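Side-chain contact in stress responsive alpha-beta protein (Jannaschia sp., PDB 3BB5), which is of unknown function but forms a dimer with a ferredoxin-like fold and belongs to the stress-responsive A/B barrel family: residues D36-A41 against V104-N109. Numbering follows the deposited sequence.
Sequences DRIMEA and VASCRN
The guanidinium of Arg-37 meets Ser-106 at its edge: CA of Ser-106 lies in the plane of the group, and OG sits close to it, while the carbonyl O of Ala-105 approaches NH1 obliquely at 3.7 Å. NH1 donates a hydrogen bond to Ser-106 OG, 2.8 Å long and somewhat bent, with an N-H...O angle of 147° and the oxygen 16° out of the guanidinium plane. The arginine chain leaves its helix with CG anti to the backbone N and then bends at chi3 (-39°), which curls it around the hydroxyl; CB and CD of Arg-37 each come within 3.4 Å of Ser-106 OG. That oxygen, on a buried residue, has a second polar partner in the carbonyl O of Met-102, four residues earlier in the chain, and the two hydrogen bonds together restrain its rotation. With an alanine in place of Arg-37, Ser-106 OG would probably lose the donor at NH1, and the flank lined by CG and CD would be likely to open. Beside this hydrogen bond the contact becomes apolar: Ile-38 CG1 packs on Ser-106 CB at 3.7 Å, and CD1 lies only slightly farther from the same carbon. The contact therefore joins the early part of helix 34-48 to the C-terminal end of helix 94-105 and the residues that follow. Arg-37 also leans on Met-102, and Ile-38 on Leu-103, extending the helix-helix packing, while Ile-38 touches Leu-27 of strand 21-27, which carries its side of the contact onto the antiparallel sheet of this ferredoxin-like fold.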
ATOM      1  N   ASP A  36      15.422  -3.434  14.020  1.00 37.73           N
ATOM      2  CA  ASP A  36      15.125  -4.089  15.283  1.00 38.30           C
ATOM      3  C   ASP A  36      13.958  -3.423  16.018  1.00 37.37           C
ATOM      4  O   ASP A  36      13.062  -4.105  16.484  1.00 38.48           O
ATOM      5  CB  ASP A  36      16.363  -4.122  16.213  1.00 37.89           C
ATOM      6  CG  ASP A  36      17.348  -5.245  15.867  1.00 44.10           C
ATOM      7  OD1 ASP A  36      17.240  -5.854  14.776  1.00 50.00           O
ATOM      8  OD2 ASP A  36      18.258  -5.501  16.685  1.00 53.06           O
ATOM      9  N   ARG A  37      13.983  -2.099  16.117  1.00 36.05           N
ATOM     10  CA  ARG A  37      12.941  -1.369  16.825  1.00 36.01           C
ATOM     11  C   ARG A  37      11.628  -1.472  16.066  1.00 34.22           C
ATOM     12  O   ARG A  37      10.571  -1.626  16.658  1.00 32.40           O
ATOM     13  CB  ARG A  37      13.332   0.104  16.977  1.00 37.14           C
ATOM     14  CG  ARG A  37      12.399   0.860  17.933  1.00 38.57           C
ATOM     15  CD  ARG A  37      12.907   2.237  18.406  1.00 41.52           C
ATOM     16  NE  ARG A  37      14.340   2.248  18.679  1.00 39.67           N
ATOM     17  CZ  ARG A  37      15.266   2.665  17.820  1.00 41.73           C
ATOM     18  NH1 ARG A  37      14.932   3.120  16.638  1.00 44.67           N
ATOM     19  NH2 ARG A  37      16.537   2.619  18.149  1.00 38.37           N
ATOM     20  N   ILE A  38      11.720  -1.381  14.740  1.00 35.46           N
ATOM     21  CA  ILE A  38      10.548  -1.522  13.862  1.00 34.18           C
ATOM     22  C   ILE A  38       9.923  -2.884  14.003  1.00 34.30           C
ATOM     23  O   ILE A  38       8.716  -2.999  14.005  1.00 34.06           O
ATOM     24  CB  ILE A  38      10.881  -1.256  12.391  1.00 33.49           C
ATOM     25  CG1 ILE A  38      11.162   0.253  12.226  1.00 37.13           C
ATOM     26  CG2 ILE A  38       9.726  -1.780  11.471  1.00 30.97           C
ATOM     27  CD1 ILE A  38      11.672   0.716  10.877  1.00 31.43           C
HETATM   28  N   MSE A  39      10.760  -3.915  14.123  1.00 35.77           N
HETATM   29  CA  MSE A  39      10.269  -5.276  14.321  1.00 35.45           C
HETATM   30  C   MSE A  39       9.579  -5.469  15.690  1.00 35.10           C
HETATM   31  O   MSE A  39       8.577  -6.185  15.765  1.00 37.32           O
HETATM   32  CB  MSE A  39      11.397  -6.315  14.111  1.00 34.39           C
HETATM   33  CG  MSE A  39      11.897  -6.461  12.668  1.00 34.42           C
HETATM   34 SE   MSE A  39      10.556  -6.533  11.236  0.75 41.43          SE
HETATM   35  CE  MSE A  39       9.475  -8.000  11.925  1.00 27.39           C
ATOM     36  N   GLU A  40      10.094  -4.848  16.757  1.00 35.07           N
ATOM     37  CA  GLU A  40       9.342  -4.772  18.035  1.00 34.53           C
ATOM     38  C   GLU A  40       8.000  -4.040  17.878  1.00 35.20           C
ATOM     39  O   GLU A  40       6.985  -4.467  18.447  1.00 37.34           O
ATOM     40  CB  GLU A  40      10.163  -4.125  19.165  1.00 34.94           C
ATOM     41  CG  GLU A  40      10.689  -5.103  20.295  1.00 39.63           C
ATOM     42  N   ALA A  41       7.986  -2.936  17.132  1.00 34.17           N
ATOM     43  CA  ALA A  41       6.736  -2.204  16.851  1.00 32.98           C
ATOM     44  C   ALA A  41       5.728  -3.083  16.084  1.00 34.08           C
ATOM     45  O   ALA A  41       4.558  -3.077  16.388  1.00 32.60           O
ATOM     46  CB  ALA A  41       7.019  -0.937  16.106  1.00 29.36           C
ATOM     47  N   VAL A 104       8.612   6.404  14.362  1.00 35.98           N
ATOM     48  CA  VAL A 104       9.114   7.740  14.116  1.00 33.59           C
ATOM     49  C   VAL A 104      10.551   7.874  14.565  1.00 35.65           C
ATOM     50  O   VAL A 104      11.333   8.549  13.902  1.00 39.65           O
ATOM     51  CB  VAL A 104       8.220   8.798  14.805  1.00 33.50           C
ATOM     52  CG1 VAL A 104       8.955  10.127  15.043  1.00 26.48           C
ATOM     53  CG2 VAL A 104       6.967   9.018  13.972  1.00 31.16           C
ATOM     54  N   ALA A 105      10.890   7.255  15.692  1.00 34.39           N
ATOM     55  CA  ALA A 105      12.268   7.241  16.205  1.00 32.58           C
ATOM     56  C   ALA A 105      13.223   6.398  15.337  1.00 33.17           C
ATOM     57  O   ALA A 105      14.418   6.559  15.406  1.00 33.49           O
ATOM     58  CB  ALA A 105      12.284   6.735  17.657  1.00 30.03           C
ATOM     59  N   SER A 106      12.667   5.502  14.527  1.00 34.41           N
ATOM     60  CA  SER A 106      13.420   4.583  13.681  1.00 33.90           C
ATOM     61  C   SER A 106      13.531   5.015  12.209  1.00 35.29           C
ATOM     62  O   SER A 106      14.153   4.329  11.411  1.00 36.47           O
ATOM     63  CB  SER A 106      12.710   3.232  13.722  1.00 34.51           C
ATOM     64  OG  SER A 106      12.640   2.757  15.034  1.00 32.58           O
ATOM     65  N   CYS A 107      12.913   6.131  11.829  1.00 35.73           N
ATOM     66  CA  CYS A 107      12.901   6.528  10.432  1.00 35.66           C
ATOM     67  C   CYS A 107      13.597   7.812  10.147  1.00 36.51           C
ATOM     68  O   CYS A 107      13.799   8.649  11.031  1.00 36.26           O
ATOM     69  CB  CYS A 107      11.465   6.604   9.892  1.00 36.56           C
ATOM     70  SG  CYS A 107      10.675   4.968   9.779  1.00 39.81           S
ATOM     71  N   ARG A 108      13.939   7.955   8.865  1.00 39.44           N
ATOM     72  CA  ARG A 108      14.657   9.103   8.355  1.00 39.63           C
ATOM     73  C   ARG A 108      13.858  10.391   8.533  1.00 39.28           C
ATOM     74  O   ARG A 108      12.745  10.508   8.025  1.00 39.01           O
ATOM     75  CB  ARG A 108      14.993   8.910   6.881  1.00 40.30           C
ATOM     76  CG  ARG A 108      15.821  10.070   6.330  1.00 47.53           C
ATOM     77  CD  ARG A 108      16.615   9.698   5.093  1.00 53.72           C
ATOM     78  NE  ARG A 108      16.643  10.810   4.156  1.00 59.65           N
ATOM     79  N   ASN A 109      14.451  11.349   9.247  1.00 40.49           N
ATOM     80  CA  ASN A 109      13.822  12.623   9.586  1.00 41.16           C
ATOM     81  C   ASN A 109      12.493  12.454  10.302  1.00 41.29           C
ATOM     82  O   ASN A 109      11.632  13.324  10.220  1.00 42.81           O
ATOM     83  CB  ASN A 109      13.631  13.487   8.342  1.00 41.73           C
ATOM     84  CG  ASN A 109      14.915  14.024   7.823  1.00 43.52           C
ATOM     85  OD1 ASN A 109      15.754  14.481   8.586  1.00 43.99           O
ATOM     86  ND2 ASN A 109      15.077  13.994   6.503  1.00 45.72           N
TER